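Local coordinates for cell envelope-related transcriptional attenuator domain-containing protein (Eubacterium siraeum, PDB 4OBM) that is of unknown function but belongs to the LytR-CpsA-Psr family, whose members typically attach glycopolymers to the bacterial cell wall, at residues 115-120 against 149-154; 194-197 against 201-204; 187-192 against 211-216. All coordinates share one frame; numbering follows the deposited sequence.

Contact 1. Residues 115-120 against 149-154; sequences TTLTVP and YAYLTL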
ATOM      1  N   THR A 115      -9.574 -13.250   1.178  1.00 28.02           N
ATOM      2  CA  THR A 115     -10.303 -12.009   1.441  1.00 27.92           C
ATOM      3  C   THR A 115     -11.720 -12.119   0.854  1.00 31.97           C
ATOM      4  O   THR A 115     -11.899 -12.627  -0.261  1.00 32.19           O
ATOM      5  CB  THR A 115      -9.532 -10.784   0.903  1.00 31.47           C
ATOM      6  OG1 THR A 115      -8.173 -10.857   1.329  1.00 30.04           O
ATOM      7  CG2 THR A 115     -10.113  -9.471   1.394  1.00 26.64           C
ATOM      8  N   THR A 116     -12.715 -11.646   1.613  1.00 28.48           N
ATOM      9  CA  THR A 116     -14.119 -11.618   1.206  1.00 28.89           C
ATOM     10  C   THR A 116     -14.416 -10.218   0.637  1.00 33.07           C
ATOM     11  O   THR A 116     -14.253  -9.220   1.337  1.00 33.74           O
ATOM     12  CB  THR A 116     -15.020 -12.023   2.371  1.00 34.12           C
ATOM     13  OG1 THR A 116     -14.818 -13.410   2.618  1.00 36.31           O
ATOM     14  CG2 THR A 116     -16.481 -11.773   2.092  1.00 30.23           C
ATOM     15  N   LEU A 117     -14.806 -10.155  -0.640  1.00 29.30           N
ATOM     16  CA  LEU A 117     -15.066  -8.888  -1.342  1.00 28.95           C
ATOM     17  C   LEU A 117     -16.403  -8.892  -2.044  1.00 31.04           C
ATOM     18  O   LEU A 117     -16.811  -9.916  -2.601  1.00 29.59           O
ATOM     19  CB  LEU A 117     -13.964  -8.591  -2.388  1.00 28.56           C
ATOM     20  CG  LEU A 117     -12.503  -8.723  -1.940  1.00 32.97           C
ATOM     21  CD1 LEU A 117     -11.583  -8.921  -3.133  1.00 32.11           C
ATOM     22  CD2 LEU A 117     -12.082  -7.531  -1.091  1.00 35.91           C
ATOM     23  N   THR A 118     -17.048  -7.718  -2.079  1.00 28.51           N
ATOM     24  CA  THR A 118     -18.308  -7.520  -2.790  1.00 29.16           C
ATOM     25  C   THR A 118     -17.986  -6.955  -4.177  1.00 32.34           C
ATOM     26  O   THR A 118     -17.559  -5.804  -4.295  1.00 31.03           O
ATOM     27  CB  THR A 118     -19.269  -6.625  -1.984  1.00 35.42           C
ATOM     28  OG1 THR A 118     -19.525  -7.251  -0.730  1.00 39.99           O
ATOM     29  CG2 THR A 118     -20.598  -6.390  -2.710  1.00 32.63           C
ATOM     30  N   VAL A 119     -18.191  -7.773  -5.222  1.00 30.07           N
ATOM     31  CA  VAL A 119     -18.011  -7.367  -6.618  1.00 30.06           C
ATOM     32  C   VAL A 119     -19.317  -6.630  -7.033  1.00 36.70           C
ATOM     33  O   VAL A 119     -20.403  -7.224  -6.956  1.00 35.97           O
ATOM     34  CB  VAL A 119     -17.627  -8.558  -7.537  1.00 33.93           C
ATOM     35  CG1 VAL A 119     -17.454  -8.105  -8.983  1.00 33.87           C
ATOM     36  CG2 VAL A 119     -16.344  -9.232  -7.046  1.00 33.13           C
ATOM     37  N   PRO A 120     -19.230  -5.307  -7.359  1.00 35.45           N
ATOM     38  CA  PRO A 120     -20.453  -4.527  -7.654  1.00 36.14           C
ATOM     39  C   PRO A 120     -21.232  -5.000  -8.885  1.00 39.91           C
ATOM     40  O   PRO A 120     -22.465  -4.965  -8.856  1.00 40.01           O
ATOM     41  CB  PRO A 120     -19.940  -3.091  -7.841  1.00 37.79           C
ATOM     42  CG  PRO A 120     -18.490  -3.237  -8.164  1.00 41.80           C
ATOM     43  CD  PRO A 120     -18.023  -4.453  -7.412  1.00 37.08           C
ATOM     44  N   TYR A 149      -5.351 -11.914  -6.948  1.00 23.62           N
ATOM     45  CA  TYR A 149      -4.332 -11.318  -7.823  1.00 23.59           C
ATOM     46  C   TYR A 149      -4.962 -10.884  -9.179  1.00 29.18           C
ATOM     47  O   TYR A 149      -4.787  -9.731  -9.571  1.00 29.12           O
ATOM     48  CB  TYR A 149      -3.133 -12.281  -8.049  1.00 24.19           C
ATOM     49  CG  TYR A 149      -2.004 -11.610  -8.798  1.00 25.49           C
ATOM     50  CD1 TYR A 149      -1.034 -10.876  -8.122  1.00 27.08           C
ATOM     51  CD2 TYR A 149      -1.973 -11.600 -10.193  1.00 25.61           C
ATOM     52  CE1 TYR A 149      -0.055 -10.160  -8.812  1.00 25.86           C
ATOM     53  CE2 TYR A 149      -1.015 -10.873 -10.891  1.00 25.96           C
ATOM     54  CZ  TYR A 149      -0.060 -10.150 -10.195  1.00 30.26           C
ATOM     55  OH  TYR A 149       0.922  -9.474 -10.872  1.00 29.53           O
ATOM     56  N   ALA A 150      -5.695 -11.794  -9.868  1.00 25.33           N
ATOM     57  CA  ALA A 150      -6.357 -11.532 -11.161  1.00 24.65           C
ATOM     58  C   ALA A 150      -7.355 -10.357 -11.086  1.00 28.98           C
ATOM     59  O   ALA A 150      -7.370  -9.505 -11.978  1.00 27.78           O
ATOM     60  CB  ALA A 150      -7.061 -12.784 -11.657  1.00 25.21           C
ATOM     61  N   TYR A 151      -8.149 -10.291 -10.010  1.00 26.59           N
ATOM     62  CA  TYR A 151      -9.104  -9.193  -9.775  1.00 25.97           C
ATOM     63  C   TYR A 151      -8.372  -7.848  -9.633  1.00 27.32           C
ATOM     64  O   TYR A 151      -8.764  -6.861 -10.234  1.00 26.40           O
ATOM     65  CB  TYR A 151      -9.961  -9.479  -8.502  1.00 26.68           C
ATOM     66  CG  TYR A 151     -11.107  -8.512  -8.222  1.00 28.10           C
ATOM     67  CD1 TYR A 151     -11.800  -7.893  -9.262  1.00 30.20           C
ATOM     68  CD2 TYR A 151     -11.544  -8.277  -6.918  1.00 28.75           C
ATOM     69  CE1 TYR A 151     -12.868  -7.032  -9.012  1.00 31.00           C
ATOM     70  CE2 TYR A 151     -12.619  -7.424  -6.657  1.00 29.63           C
ATOM     71  CZ  TYR A 151     -13.273  -6.797  -7.708  1.00 36.55           C
ATOM     72  OH  TYR A 151     -14.323  -5.946  -7.470  1.00 37.82           O
ATOM     73  N   LEU A 152      -7.306  -7.836  -8.848  1.00 24.68           N
ATOM     74  CA  LEU A 152      -6.510  -6.673  -8.501  1.00 24.37           C
ATOM     75  C   LEU A 152      -5.730  -6.071  -9.686  1.00 23.84           C
ATOM     76  O   LEU A 152      -5.464  -4.859  -9.688  1.00 19.44           O
ATOM     77  CB  LEU A 152      -5.536  -7.104  -7.396  1.00 25.07           C
ATOM     78  CG  LEU A 152      -4.985  -6.025  -6.464  1.00 32.09           C
ATOM     79  CD1 LEU A 152      -6.086  -5.400  -5.612  1.00 31.58           C
ATOM     80  CD2 LEU A 152      -3.870  -6.598  -5.574  1.00 39.23           C
ATOM     81  N   THR A 153      -5.349  -6.923 -10.663  1.00 19.72           N
ATOM     82  CA  THR A 153      -4.513  -6.550 -11.786  1.00 20.74           C
ATOM     83  C   THR A 153      -5.233  -6.522 -13.164  1.00 27.86           C
ATOM     84  O   THR A 153      -4.536  -6.498 -14.186  1.00 28.55           O
ATOM     85  CB  THR A 153      -3.288  -7.487 -11.856  1.00 29.20           C
ATOM     86  OG1 THR A 153      -3.725  -8.817 -12.093  1.00 28.18           O
ATOM     87  CG2 THR A 153      -2.449  -7.440 -10.596  1.00 28.22           C
ATOM     88  N   LEU A 154      -6.590  -6.473 -13.208  1.00 24.96           N
ATOM     89  CA  LEU A 154      -7.306  -6.393 -14.485  1.00 25.60           C
ATOM     90  C   LEU A 154      -6.926  -5.125 -15.251  1.00 31.57           C
ATOM     91  O   LEU A 154      -6.993  -4.017 -14.700  1.00 30.18           O
ATOM     92  CB  LEU A 154      -8.825  -6.436 -14.309  1.00 26.18           C
ATOM     93  CG  LEU A 154      -9.486  -7.778 -14.104  1.00 31.59           C
ATOM     94  CD1 LEU A 154     -10.897  -7.568 -13.617  1.00 32.27           C
ATOM     95  CD2 LEU A 154      -9.461  -8.624 -15.377  1.00 32.64           C
TER
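Leu-117 and Val-119 of strand 115-119 both touch the ring of Tyr-151, near the end of helix 145-152. They lie two residues apart, so both project from the same face of the strand toward the helix. Tyr-151 reaches them because its CG stands anti to the backbone N (chi1 -173°), which carries the ring out toward the strand. Leu-117 comes in at the ring edge, close to its plane, with CD1 3.8 Å from Tyr-151 CD2. Val-119 and Tyr-151 reach toward each other, and Val-119 CG2 lies 4.0 Å from Tyr-151 CZ at the phenol end. This part is buried and apolar. Phe-143 of the paired strand 141-143 meets the same ring with planes at about 20°, and Ile-136 and Leu-168 also touch it.

Packing thins toward Pro-120, an exposed residue. Its CD comes only to the hydroxyl, 4.0 Å from Tyr-151 OH. Thr-118 points away from the helix, and its OG1 is hydrogen-bonded to Thr-140 OG1. The contact thus has a buried aromatic centre and a solvent-facing rim at Thr-118 and Pro-120. It is a helix packed through a tyrosine on one face of a two-stranded antiparallel sheet, within the LytR-CpsA-Psr domain.

Contact 2. Residues 194-197 against 201-204; sequences NFII and NTNI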
ATOM      1  N   ASN A 194       9.437 -12.824   7.500  1.00 25.93           N
ATOM      2  CA  ASN A 194      10.493 -13.743   7.084  1.00 25.85           C
ATOM      3  C   ASN A 194      10.395 -13.947   5.557  1.00 27.46           C
ATOM      4  O   ASN A 194      11.429 -13.945   4.883  1.00 26.05           O
ATOM      5  CB  ASN A 194      10.427 -15.065   7.850  1.00 28.56           C
ATOM      6  CG  ASN A 194      11.481 -16.076   7.456  1.00 49.78           C
ATOM      7  OD1 ASN A 194      11.187 -17.055   6.767  1.00 48.40           O
ATOM      8  ND2 ASN A 194      12.729 -15.866   7.881  1.00 38.24           N
ATOM      9  N   PHE A 195       9.154 -14.041   5.011  1.00 23.07           N
ATOM     10  CA  PHE A 195       8.905 -14.173   3.567  1.00 22.86           C
ATOM     11  C   PHE A 195       9.286 -12.865   2.804  1.00 26.13           C
ATOM     12  O   PHE A 195       9.904 -12.939   1.743  1.00 23.64           O
ATOM     13  CB  PHE A 195       7.424 -14.545   3.272  1.00 24.21           C
ATOM     14  CG  PHE A 195       7.118 -14.532   1.790  1.00 25.05           C
ATOM     15  CD1 PHE A 195       7.556 -15.561   0.964  1.00 28.23           C
ATOM     16  CD2 PHE A 195       6.431 -13.470   1.214  1.00 26.26           C
ATOM     17  CE1 PHE A 195       7.323 -15.519  -0.416  1.00 27.94           C
ATOM     18  CE2 PHE A 195       6.208 -13.427  -0.168  1.00 27.81           C
ATOM     19  CZ  PHE A 195       6.620 -14.472  -0.963  1.00 25.77           C
ATOM     20  N   ILE A 196       8.870 -11.685   3.329  1.00 23.49           N
ATOM     21  CA  ILE A 196       9.170 -10.392   2.702  1.00 24.60           C
ATOM     22  C   ILE A 196      10.699 -10.202   2.543  1.00 30.04           C
ATOM     23  O   ILE A 196      11.167  -9.941   1.438  1.00 29.76           O
ATOM     24  CB  ILE A 196       8.528  -9.218   3.511  1.00 27.58           C
ATOM     25  CG1 ILE A 196       6.967  -9.245   3.495  1.00 27.76           C
ATOM     26  CG2 ILE A 196       9.127  -7.835   3.155  1.00 26.95           C
ATOM     27  CD1 ILE A 196       6.234  -9.238   2.085  1.00 31.56           C
ATOM     28  N   ILE A 197      11.456 -10.362   3.639  1.00 27.42           N
ATOM     29  CA  ILE A 197      12.902 -10.145   3.692  1.00 27.64           C
ATOM     30  C   ILE A 197      13.652 -11.133   2.788  1.00 31.62           C
ATOM     31  O   ILE A 197      14.619 -10.728   2.131  1.00 31.51           O
ATOM     32  CB  ILE A 197      13.389 -10.197   5.179  1.00 31.41           C
ATOM     33  CG1 ILE A 197      12.912  -8.930   5.936  1.00 32.43           C
ATOM     34  CG2 ILE A 197      14.929 -10.368   5.321  1.00 32.05           C
ATOM     35  CD1 ILE A 197      13.067  -8.984   7.430  1.00 41.18           C
ATOM     36  N   ASN A 201      11.928  -8.301  -3.531  1.00 24.62           N
ATOM     37  CA  ASN A 201      12.891  -7.249  -3.803  1.00 24.50           C
ATOM     38  C   ASN A 201      12.590  -6.118  -2.800  1.00 27.21           C
ATOM     39  O   ASN A 201      11.625  -5.385  -2.979  1.00 25.89           O
ATOM     40  CB  ASN A 201      12.771  -6.785  -5.263  1.00 24.05           C
ATOM     41  CG  ASN A 201      13.800  -5.771  -5.714  1.00 39.35           C
ATOM     42  OD1 ASN A 201      14.463  -5.088  -4.923  1.00 38.11           O
ATOM     43  ND2 ASN A 201      13.937  -5.636  -7.016  1.00 26.84           N
ATOM     44  N   THR A 202      13.367  -6.024  -1.714  1.00 24.87           N
ATOM     45  CA  THR A 202      13.089  -5.020  -0.682  1.00 25.31           C
ATOM     46  C   THR A 202      14.373  -4.512  -0.016  1.00 29.50           C
ATOM     47  O   THR A 202      15.398  -5.185  -0.074  1.00 29.77           O
ATOM     48  CB  THR A 202      12.084  -5.604   0.372  1.00 29.60           C
ATOM     49  OG1 THR A 202      11.769  -4.610   1.340  1.00 30.07           O
ATOM     50  CG2 THR A 202      12.592  -6.874   1.074  1.00 28.29           C
ATOM     51  N   ASN A 203      14.302  -3.330   0.639  1.00 25.31           N
ATOM     52  CA  ASN A 203      15.434  -2.798   1.394  1.00 25.72           C
ATOM     53  C   ASN A 203      15.060  -2.782   2.881  1.00 30.74           C
ATOM     54  O   ASN A 203      15.732  -2.134   3.691  1.00 31.21           O
ATOM     55  CB  ASN A 203      15.857  -1.413   0.888  1.00 25.43           C
ATOM     56  CG  ASN A 203      14.805  -0.353   1.049  1.00 39.73           C
ATOM     57  OD1 ASN A 203      13.608  -0.637   1.117  1.00 33.92           O
ATOM     58  ND2 ASN A 203      15.229   0.893   1.094  1.00 33.00           N
ATOM     59  N   ILE A 204      13.962  -3.496   3.228  1.00 27.40           N
ATOM     60  CA  ILE A 204      13.494  -3.658   4.608  1.00 26.61           C
ATOM     61  C   ILE A 204      14.418  -4.683   5.265  1.00 30.17           C
ATOM     62  O   ILE A 204      14.546  -5.813   4.788  1.00 29.32           O
ATOM     63  CB  ILE A 204      11.977  -4.050   4.700  1.00 28.79           C
ATOM     64  CG1 ILE A 204      11.066  -2.874   4.298  1.00 28.55           C
ATOM     65  CG2 ILE A 204      11.593  -4.595   6.100  1.00 30.55           C
ATOM     66  CD1 ILE A 204       9.583  -3.153   4.365  1.00 30.22           C
TER
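A helix-to-strand turn brings the last part of helix 186-199 against the edge strand 201-202 of the main sheet, and here Ile-196 and Ile-197 meet Thr-202 and Ile-204. Only three residues link the two segments, two of them still helical, so the contact is local. The two backbones are nearest at Ile-197 CA and Ile-204 CA, 6.6 Å apart.

Thr-202 is the central residue. Its methyl CG2 points at the helix and sits 3.4 Å from Ile-196 O. The same methyl lies 4.2 Å from Ile-196 CG2, and these two side chains cross at about a right angle. It also approaches the backbone of Ile-197, 4.2 Å from the CA of that residue. Ile-196 O is not left to the methyl alone, for it is hydrogen-bonded to Thr-200 OG1.

The threonine is held by its other branch. OG1 stands anti to the backbone N (chi1 -177°), which turns it toward strand 94-100 and leaves CG2 between the N and the carbonyl carbon. There OG1 accepts the N-H of Ile-204 at 3.1 Å and a fairly straight 160°, and it donates to Tyr-97 O of the neighbouring strand 94-100. Two bonds therefore grip the hydroxyl and should fix the rotation of the side chain.

Beyond the turn, Ile-204 points toward the helix. Its carbonyl O lies 3.7 Å from Ile-197 CG1, a plain van der Waals contact. The Ile-204 side chain also rests on Lys-96 and Ile-98 of strand 94-100. The bond from Ile-204 N back to Thr-202 OG1 closes an ST turn, placed where the antiparallel edge strand 201-202 ends after its tight connection from the helix.

Contact 3. Residues 187-192 against 211-216; sequences KTLDEY and AKVKAI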
ATOM      1  N   LYS A 187       4.236 -13.792  16.361  1.00 32.17           N
ATOM      2  CA  LYS A 187       4.694 -15.099  15.858  1.00 32.58           C
ATOM      3  C   LYS A 187       4.233 -15.300  14.402  1.00 35.70           C
ATOM      4  O   LYS A 187       5.037 -15.722  13.561  1.00 35.22           O
ATOM      5  CB  LYS A 187       4.171 -16.237  16.762  1.00 36.41           C
ATOM      6  CG  LYS A 187       4.783 -17.602  16.471  1.00 53.49           C
ATOM      7  CD  LYS A 187       4.389 -18.637  17.515  1.00 62.92           C
ATOM      8  CE  LYS A 187       5.263 -19.864  17.416  1.00 76.65           C
ATOM      9  NZ  LYS A 187       6.136 -20.037  18.614  1.00 82.99           N
ATOM     10  N   THR A 188       2.946 -14.994  14.116  1.00 31.29           N
ATOM     11  CA  THR A 188       2.344 -15.067  12.780  1.00 30.74           C
ATOM     12  C   THR A 188       2.991 -14.009  11.875  1.00 35.01           C
ATOM     13  O   THR A 188       3.470 -14.341  10.789  1.00 34.76           O
ATOM     14  CB  THR A 188       0.823 -14.888  12.881  1.00 36.82           C
ATOM     15  OG1 THR A 188       0.259 -15.986  13.605  1.00 40.48           O
ATOM     16  CG2 THR A 188       0.157 -14.802  11.533  1.00 33.00           C
ATOM     17  N   LEU A 189       3.038 -12.745  12.343  1.00 31.96           N
ATOM     18  CA  LEU A 189       3.669 -11.641  11.621  1.00 31.63           C
ATOM     19  C   LEU A 189       5.145 -11.930  11.320  1.00 34.15           C
ATOM     20  O   LEU A 189       5.659 -11.415  10.315  1.00 33.38           O
ATOM     21  CB  LEU A 189       3.553 -10.329  12.415  1.00 32.26           C
ATOM     22  CG  LEU A 189       2.217  -9.596  12.369  1.00 36.62           C
ATOM     23  CD1 LEU A 189       2.268  -8.363  13.250  1.00 37.30           C
ATOM     24  CD2 LEU A 189       1.832  -9.201  10.935  1.00 36.78           C
ATOM     25  N   ASP A 190       5.820 -12.749  12.186  1.00 29.72           N
ATOM     26  CA  ASP A 190       7.221 -13.165  12.002  1.00 29.74           C
ATOM     27  C   ASP A 190       7.361 -14.039  10.763  1.00 33.03           C
ATOM     28  O   ASP A 190       8.415 -14.009  10.130  1.00 31.95           O
ATOM     29  CB  ASP A 190       7.775 -13.924  13.222  1.00 32.01           C
ATOM     30  CG  ASP A 190       8.135 -13.087  14.430  1.00 35.41           C
ATOM     31  OD1 ASP A 190       8.394 -11.869  14.262  1.00 35.23           O
ATOM     32  OD2 ASP A 190       8.133 -13.636  15.543  1.00 37.90           O
ATOM     33  N   GLU A 191       6.304 -14.832  10.430  1.00 29.57           N
ATOM     34  CA  GLU A 191       6.295 -15.662   9.219  1.00 29.13           C
ATOM     35  C   GLU A 191       6.128 -14.765   7.988  1.00 30.29           C
ATOM     36  O   GLU A 191       6.703 -15.045   6.947  1.00 29.28           O
ATOM     37  CB  GLU A 191       5.164 -16.712   9.232  1.00 30.98           C
ATOM     38  CG  GLU A 191       5.139 -17.672  10.416  1.00 49.68           C
ATOM     39  CD  GLU A 191       3.783 -18.276  10.764  1.00 68.44           C
ATOM     40  OE1 GLU A 191       2.800 -18.040  10.020  1.00 52.07           O
ATOM     41  OE2 GLU A 191       3.702 -18.972  11.803  1.00 57.57           O
ATOM     42  N   TYR A 192       5.326 -13.701   8.100  1.00 26.37           N
ATOM     43  CA  TYR A 192       5.080 -12.821   6.956  1.00 26.11           C
ATOM     44  C   TYR A 192       6.354 -12.046   6.609  1.00 29.26           C
ATOM     45  O   TYR A 192       6.798 -12.101   5.468  1.00 27.53           O
ATOM     46  CB  TYR A 192       3.875 -11.881   7.195  1.00 26.49           C
ATOM     47  CG  TYR A 192       2.570 -12.567   7.572  1.00 26.37           C
ATOM     48  CD1 TYR A 192       2.318 -13.890   7.209  1.00 28.10           C
ATOM     49  CD2 TYR A 192       1.577 -11.885   8.256  1.00 27.22           C
ATOM     50  CE1 TYR A 192       1.149 -14.537   7.599  1.00 26.32           C
ATOM     51  CE2 TYR A 192       0.386 -12.512   8.619  1.00 28.77           C
ATOM     52  CZ  TYR A 192       0.165 -13.831   8.263  1.00 34.30           C
ATOM     53  OH  TYR A 192      -1.032 -14.438   8.585  1.00 36.14           O
ATOM     54  N   ALA A 211      11.953  -2.989  15.275  1.00 27.88           N
ATOM     55  CA  ALA A 211      11.774  -1.701  15.924  1.00 28.93           C
ATOM     56  C   ALA A 211      10.307  -1.245  15.855  1.00 33.63           C
ATOM     57  O   ALA A 211       9.907  -0.357  16.624  1.00 35.80           O
ATOM     58  CB  ALA A 211      12.689  -0.670  15.271  1.00 29.74           C
ATOM     59  N   LYS A 212       9.497  -1.887  14.977  1.00 27.80           N
ATOM     60  CA  LYS A 212       8.100  -1.494  14.724  1.00 27.37           C
ATOM     61  C   LYS A 212       7.053  -2.526  15.114  1.00 32.41           C
ATOM     62  O   LYS A 212       5.955  -2.118  15.485  1.00 32.95           O
ATOM     63  CB  LYS A 212       7.899  -1.132  13.232  1.00 27.56           C
ATOM     64  CG  LYS A 212       8.769   0.028  12.726  1.00 27.80           C
ATOM     65  CD  LYS A 212       8.343   1.412  13.227  1.00 31.96           C
ATOM     66  CE  LYS A 212       9.534   2.242  13.636  1.00 39.79           C
ATOM     67  NZ  LYS A 212       9.495   3.609  13.063  1.00 35.21           N
ATOM     68  N   VAL A 213       7.367  -3.838  15.037  1.00 29.75           N
ATOM     69  CA  VAL A 213       6.438  -4.946  15.349  1.00 29.61           C
ATOM     70  C   VAL A 213       5.633  -4.724  16.680  1.00 35.57           C
ATOM     71  O   VAL A 213       4.438  -5.010  16.694  1.00 35.13           O
ATOM     72  CB  VAL A 213       7.118  -6.344  15.317  1.00 32.59           C
ATOM     73  CG1 VAL A 213       8.210  -6.499  16.390  1.00 32.47           C
ATOM     74  CG2 VAL A 213       6.081  -7.454  15.410  1.00 31.94           C
ATOM     75  N   LYS A 214       6.249  -4.174  17.747  1.00 34.98           N
ATOM     76  CA  LYS A 214       5.528  -3.922  19.010  1.00 35.32           C
ATOM     77  C   LYS A 214       4.332  -3.006  18.777  1.00 36.75           C
ATOM     78  O   LYS A 214       3.251  -3.324  19.255  1.00 35.61           O
ATOM     79  CB  LYS A 214       6.434  -3.347  20.112  1.00 39.12           C
ATOM     80  CG  LYS A 214       7.309  -4.403  20.772  1.00 57.78           C
ATOM     81  CD  LYS A 214       8.048  -3.863  21.987  1.00 65.49           C
ATOM     82  CE  LYS A 214       9.308  -4.641  22.284  1.00 72.68           C
ATOM     83  NZ  LYS A 214       9.029  -6.044  22.690  1.00 78.76           N
ATOM     84  N   ALA A 215       4.513  -1.908  18.020  1.00 33.47           N
ATOM     85  CA  ALA A 215       3.418  -0.980  17.674  1.00 33.90           C
ATOM     86  C   ALA A 215       2.397  -1.629  16.725  1.00 35.31           C
ATOM     87  O   ALA A 215       1.199  -1.418  16.901  1.00 34.47           O
ATOM     88  CB  ALA A 215       3.973   0.278  17.032  1.00 34.95           C
ATOM     89  N   ILE A 216       2.879  -2.398  15.705  1.00 31.05           N
ATOM     90  CA  ILE A 216       2.022  -3.096  14.739  1.00 29.08           C
ATOM     91  C   ILE A 216       1.087  -4.059  15.500  1.00 33.37           C
ATOM     92  O   ILE A 216      -0.127  -3.926  15.376  1.00 35.34           O
ATOM     93  CB  ILE A 216       2.848  -3.819  13.629  1.00 31.07           C
ATOM     94  CG1 ILE A 216       3.709  -2.825  12.824  1.00 30.38           C
ATOM     95  CG2 ILE A 216       1.933  -4.636  12.700  1.00 31.49           C
ATOM     96  CD1 ILE A 216       4.824  -3.462  11.939  1.00 30.50           C
TER
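Val-213 and Ile-216 of helix 213-220 share one partner, Leu-189 of helix 186-199. All three contribute apolar side chains, and the two backbones stay well apart: Leu-189 CA and Val-213 CA, the nearest pair, are 8.1 Å from each other.

Lys-212 comes first. Its side chain turns elsewhere, and NZ is hydrogen-bonded to Thr-21 O. Its backbone O accepts the N-H of Ile-216 at 3.1 Å.

Val-213 comes next and points toward the facing helix. Its touch is loose, with CG2 4.5 Å from Leu-189 CD1. Lys-214 is on the exposed side, where its side chain lies on Phe-16. Ala-215 is buried on another side of the helix, against Pro-18 and Tyr-22.

Ile-216 is three residues beyond Val-213 and so returns to the same helix face. Its CG2 makes the closer touch, 3.8 Å from Leu-189 CD1. The two side chains meet at a slant. One methyl of Leu-189 thus serves both residues, while Ile-216 also packs on Phe-24 of strand 24-30.

Small glycol chains lie on both sides of this contact, a pentaethylene glycol about 4 Å from the side chain of Leu-189 and a tetraethylene glycol about 4 Å from that of Ile-216. They probably come from the crystallisation liquor, but such molecules often mark pockets. This is sparse helix-helix packing, one leucine against an i, i+3 pair of beta-branched residues, joining two helices beside the main sheet.

From the N terminus, the chain first lays down most of the main sheet. Contact 1 then closes a loop of 28 residues, half of it strand, and ties helix 145-152 to the small two-stranded sheet. It is complete before the others open, and its nearest atoms stay about 11 Å from either of them. Helix 186-199 follows and serves both later contacts. Its first half opens contact 3; its second half opens contact 2, which closes at once through the edge strand of the main sheet. The chain then runs on through helix 206-210 to helix 213-220, where contact 3 closes around contact 2. The centres of this pair are 13 Å apart.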